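Local coordinates for protein HAD-superfamily hydrolase, subfamily IA, variant 1 (Ehrlichia chaffeensis, PDB 3KZX) that probably hydrolyses 2-phosphoglycolate to glycolate and phosphate, as a member of the haloacid dehalogenase-like hydrolase superfamily, at residues T47-L52 against I60-I65; D53-K58 against G79-E84. All blocks are in the same frame, centred on the assembly; numbering follows the deposited sequence. Where two conformers were deposited one is given.

Contact 1 of 2, residues T47-L52 against I60-I65; sequences TFYQVL and IDLDSI
Tyr49 reaches from helix 45-54 across to the loop at 60-65, its hydroxyl meeting both Leu62 and Asp63. From CB, CG lies anti to the carbonyl carbon (chi1 -77°), and with this torsion the far end of the ring approaches the loop. CD1 and then CE1 pass the carbonyl of Ile60, whose O lies near the ring plane, 3.3 Å from Tyr49 CE1. Tyr49 CE1 also packs against Leu62 CG at 4.0 Å, the two side chains running past each other in opposite directions. At the tip, OH works in both senses: it accepts from the backbone of Leu62 (N to Tyr49 OH 3.0 Å) and donates to the carboxylate of Asp63 (Tyr49 OH to OD1 2.8 Å). OD1 lies in the plane of the ring, but the carboxylate stands almost perpendicular to it, 87° away, and receives the hydroxyl from above its own plane. A phenol suits this place, since it combines a flat apolar shaft with a donor and acceptor at its end. Buried Leu52, whose CD1 touches Ile60 CG2 at 4.0 Å, also meets Leu78 of helix 70-78, a place suited to a branched apolar residue. Asp61 OD2 accepts from Asp63 N at 2.9 Å. This Asx turn overlaps the type I turn from Leu62 to Ile65, shaping the loop after helix 45-54 in the helical cap region of a haloacid dehalogenase-like hydrolase.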
# COMPACT_ATOMS: atom_id res chain seq x y z
N THR A 47 17.27 7.44 -3.18
CA THR A 47 16.79 6.07 -3.19
C THR A 47 16.91 5.43 -4.54
O THR A 47 17.37 4.30 -4.64
CB THR A 47 15.33 5.96 -2.73
OG1 THR A 47 15.21 6.57 -1.44
CG2 THR A 47 14.94 4.49 -2.62
N PHE A 48 16.53 6.14 -5.61
CA PHE A 48 16.63 5.53 -6.93
C PHE A 48 18.08 5.42 -7.44
O PHE A 48 18.39 4.50 -8.17
CB PHE A 48 15.68 6.15 -7.95
CG PHE A 48 14.86 5.14 -8.68
CD1 PHE A 48 15.40 4.42 -9.72
CD2 PHE A 48 13.55 4.89 -8.32
CE1 PHE A 48 14.66 3.46 -10.38
CE2 PHE A 48 12.81 3.94 -8.97
CZ PHE A 48 13.37 3.22 -9.99
N TYR A 49 18.95 6.35 -7.03
CA TYR A 49 20.38 6.21 -7.30
C TYR A 49 20.91 4.89 -6.74
O TYR A 49 21.62 4.17 -7.44
CB TYR A 49 21.19 7.38 -6.72
CG TYR A 49 21.11 8.67 -7.53
CD1 TYR A 49 21.30 8.67 -8.90
CD2 TYR A 49 20.88 9.89 -6.90
CE1 TYR A 49 21.25 9.86 -9.62
CE2 TYR A 49 20.82 11.08 -7.61
CZ TYR A 49 21.00 11.06 -8.98
OH TYR A 49 20.95 12.25 -9.70
N GLN A 50 20.55 4.56 -5.51
CA GLN A 50 20.96 3.28 -4.88
C GLN A 50 20.46 2.09 -5.69
O GLN A 50 21.19 1.14 -5.91
CB GLN A 50 20.44 3.17 -3.45
CG GLN A 50 21.15 4.08 -2.44
CD GLN A 50 20.34 4.31 -1.15
OE1 GLN A 50 19.15 3.94 -1.06
NE2 GLN A 50 20.98 4.92 -0.16
N VAL A 51 19.21 2.16 -6.15
CA VAL A 51 18.67 1.09 -6.98
C VAL A 51 19.45 0.92 -8.28
O VAL A 51 19.83 -0.19 -8.65
CB VAL A 51 17.16 1.32 -7.26
CG1 VAL A 51 16.63 0.31 -8.26
CG2 VAL A 51 16.34 1.26 -5.95
N LEU A 52 19.72 2.04 -8.95
CA LEU A 52 20.42 2.02 -10.23
C LEU A 52 21.84 1.55 -10.01
O LEU A 52 22.34 0.74 -10.79
CB LEU A 52 20.42 3.41 -10.90
CG LEU A 52 19.05 3.86 -11.42
CD1 LEU A 52 19.05 5.34 -11.72
CD2 LEU A 52 18.63 3.03 -12.65
N ILE A 60 24.34 7.85 -14.13
CA ILE A 60 23.01 8.42 -14.38
C ILE A 60 22.84 9.70 -13.58
O ILE A 60 23.00 9.70 -12.36
CB ILE A 60 21.87 7.43 -13.99
CG1 ILE A 60 22.10 6.06 -14.65
CG2 ILE A 60 20.51 7.98 -14.39
CD1 ILE A 60 22.27 6.10 -16.16
N ASP A 61 22.52 10.79 -14.25
CA ASP A 61 22.27 12.05 -13.57
C ASP A 61 20.78 12.35 -13.69
O ASP A 61 20.28 12.60 -14.79
CB ASP A 61 23.10 13.17 -14.20
CG ASP A 61 23.00 14.50 -13.45
OD1 ASP A 61 23.72 15.45 -13.84
OD2 ASP A 61 22.23 14.61 -12.50
N LEU A 62 20.10 12.29 -12.56
CA LEU A 62 18.68 12.60 -12.45
C LEU A 62 18.49 13.98 -11.83
O LEU A 62 17.36 14.42 -11.66
CB LEU A 62 17.99 11.57 -11.54
CG LEU A 62 18.07 10.11 -11.98
CD1 LEU A 62 17.42 9.22 -10.95
CD2 LEU A 62 17.44 9.93 -13.37
N ASP A 63 19.58 14.63 -11.44
CA ASP A 63 19.48 15.84 -10.62
C ASP A 63 18.82 17.00 -11.39
O ASP A 63 18.17 17.83 -10.78
CB ASP A 63 20.83 16.31 -10.11
CG ASP A 63 21.37 15.45 -8.97
OD1 ASP A 63 20.63 14.68 -8.37
OD2 ASP A 63 22.57 15.58 -8.68
N SER A 64 19.00 17.06 -12.71
CA SER A 64 18.41 18.12 -13.52
C SER A 64 17.04 17.73 -14.10
O SER A 64 16.39 18.52 -14.75
CB SER A 64 19.38 18.54 -14.63
OG SER A 64 19.77 17.44 -15.46
N ILE A 65 16.59 16.52 -13.84
CA ILE A 65 15.32 16.10 -14.40
C ILE A 65 14.18 16.49 -13.45
O ILE A 65 14.18 16.10 -12.27
CB ILE A 65 15.31 14.61 -14.71
CG1 ILE A 65 16.43 14.30 -15.73
CG2 ILE A 65 13.99 14.21 -15.33
CD1 ILE A 65 16.48 12.88 -16.12

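Contact 2 of 2, residues D53-K58 against G79-E84; sequences DQMGYK and GKRWKE
Met55 lays its terminal methyl over one face of the Arg81 guanidinium, with CE 3.6 Å from Arg81 NE. The side chain runs out along its CG, then bends at the sulfur (chi3 70°), bringing CE also to within 3.4 Å of Glu84 CD. An unbranched, flexible thioether suits this site because it can follow the surface of an ion pair without needing a polar partner. A bend in Arg81 at chi3 (76°) accompanies a split: NE and NH2 face Glu84, NH1 faces Met55. NH1 donates to the backbone carbonyl of Met55 (Arg81 NH1 to Met55 O 2.9 Å), in the carbonyl plane. Arg81 NE and NH2 grip Glu84 side-on, at 3.1 Å to OE1 and 3.0 Å to OE2; both oxygens lie close to the guanidinium plane, but the nitrogens sit well above the carboxylate plane, so the two groups are not coplanar. Tyr57 and Arg81 come at each other from opposite directions, Tyr57 OH 3.8 Å from Arg81 CD; their planes are 24° apart, but the approach is oblique. At Gly56, which ends the helix in a Schellman motif, a CB would jam against Met55 O, so glycine suits the place. Three nitrogens of one arginine are thus engaged: the carboxylate probably offsets its charge, while the bond to Met55 O ties that ion pair to the end of helix 45-54.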
# COMPACT_ATOMS: atom_id res chain seq x y z
N ASP A 53 22.45 2.05 -8.94
CA ASP A 53 23.75 1.53 -8.44
C ASP A 53 23.79 -0.00 -8.28
O ASP A 53 24.66 -0.66 -8.88
CB ASP A 53 24.08 2.15 -7.08
CG ASP A 53 25.16 3.18 -7.17
OD1 ASP A 53 26.32 2.83 -6.77
OD2 ASP A 53 24.86 4.29 -7.67
N GLN A 54 22.87 -0.54 -7.47
CA GLN A 54 22.71 -2.01 -7.27
C GLN A 54 22.59 -2.71 -8.63
O GLN A 54 23.15 -3.79 -8.83
CB GLN A 54 21.47 -2.38 -6.45
CG GLN A 54 21.36 -1.85 -5.00
CD GLN A 54 19.91 -1.95 -4.45
OE1 GLN A 54 19.32 -0.95 -4.00
NE2 GLN A 54 19.34 -3.15 -4.51
N MET A 55 21.88 -2.07 -9.55
CA MET A 55 21.60 -2.65 -10.87
C MET A 55 22.78 -2.47 -11.82
O MET A 55 22.70 -2.89 -12.98
CB MET A 55 20.32 -2.03 -11.47
CG MET A 55 19.06 -2.33 -10.66
SD MET A 55 17.46 -1.75 -11.32
CE MET A 55 17.19 -2.81 -12.76
N GLY A 56 23.85 -1.84 -11.34
CA GLY A 56 25.10 -1.70 -12.11
C GLY A 56 25.20 -0.41 -12.89
O GLY A 56 26.26 -0.09 -13.39
N TYR A 57 24.11 0.36 -13.00
CA TYR A 57 24.17 1.55 -13.83
C TYR A 57 25.16 2.57 -13.24
O TYR A 57 25.32 2.69 -12.02
CB TYR A 57 22.80 2.20 -14.02
CG TYR A 57 21.80 1.40 -14.85
CD1 TYR A 57 21.57 1.69 -16.20
CD2 TYR A 57 21.08 0.37 -14.28
CE1 TYR A 57 20.64 0.96 -16.94
CE2 TYR A 57 20.15 -0.36 -15.00
CZ TYR A 57 19.93 -0.07 -16.32
OH TYR A 57 19.00 -0.82 -17.01
N LYS A 58 25.89 3.21 -14.13
CA LYS A 58 26.50 4.51 -13.89
C LYS A 58 26.23 5.10 -15.25
O LYS A 58 25.66 4.40 -16.09
CB LYS A 58 28.00 4.39 -13.59
N GLY A 79 14.10 0.08 -19.62
CA GLY A 79 13.54 -0.83 -20.63
C GLY A 79 13.04 -2.10 -19.96
O GLY A 79 12.26 -2.02 -19.02
N LYS A 80 13.51 -3.25 -20.44
CA LYS A 80 13.14 -4.56 -19.88
C LYS A 80 13.36 -4.70 -18.37
O LYS A 80 12.67 -5.48 -17.71
CB LYS A 80 13.92 -5.69 -20.61
N ARG A 81 14.35 -3.98 -17.82
CA ARG A 81 14.69 -4.04 -16.40
C ARG A 81 13.82 -3.15 -15.48
O ARG A 81 14.15 -2.97 -14.30
CB ARG A 81 16.19 -3.73 -16.22
CG ARG A 81 17.13 -4.77 -16.83
CD ARG A 81 18.60 -4.54 -16.45
NE ARG A 81 18.85 -4.97 -15.07
CZ ARG A 81 19.99 -4.77 -14.40
NH1 ARG A 81 21.01 -4.10 -14.94
NH2 ARG A 81 20.11 -5.23 -13.16
N TRP A 82 12.73 -2.58 -16.01
CA TRP A 82 11.89 -1.62 -15.26
C TRP A 82 11.21 -2.28 -14.09
O TRP A 82 11.29 -1.78 -12.97
CB TRP A 82 10.84 -0.95 -16.17
CG TRP A 82 9.84 -0.12 -15.40
CD1 TRP A 82 8.50 -0.32 -15.32
CD2 TRP A 82 10.12 1.02 -14.60
NE1 TRP A 82 7.93 0.64 -14.50
CE2 TRP A 82 8.90 1.47 -14.05
CE3 TRP A 82 11.30 1.70 -14.27
CZ2 TRP A 82 8.83 2.58 -13.20
CZ3 TRP A 82 11.22 2.81 -13.42
CH2 TRP A 82 9.99 3.24 -12.91
N LYS A 83 10.56 -3.42 -14.34
CA LYS A 83 9.90 -4.19 -13.30
C LYS A 83 10.88 -4.55 -12.17
O LYS A 83 10.54 -4.37 -11.01
CB LYS A 83 9.25 -5.45 -13.86
N GLU A 84 12.08 -5.02 -12.51
CA GLU A 84 13.10 -5.30 -11.51
C GLU A 84 13.41 -4.03 -10.70
O GLU A 84 13.50 -4.08 -9.50
CB GLU A 84 14.38 -5.85 -12.17
CG GLU A 84 15.67 -5.60 -11.38
CD GLU A 84 16.92 -6.17 -12.05
OE1 GLU A 84 16.89 -6.53 -13.24
OE2 GLU A 84 17.96 -6.23 -11.37

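Contacts 1 and 2 lie side by side, their centres 11 Å apart and each about 23 Å from the centre of the chain, in the helical region that stands off from the parallel sheet. Both use helix 45-54: residues 47-52 lie along its body and 53-58 carry its end into the following loop. Their segments alternate in the chain, 47-52, 53-58, 60-65 and 79-84, so the contacts cross in sequence. Leu52 O and Tyr57 N probably form a hydrogen bond between them, and Phe48 packs on Trp82. Contact 1 thus holds the loop before helix 70-78, while contact 2 joins helix 45-54 to the start of helix 82-95. Such a helical cap beside a Rossmann-like core is familiar in haloacid dehalogenase-like hydrolases.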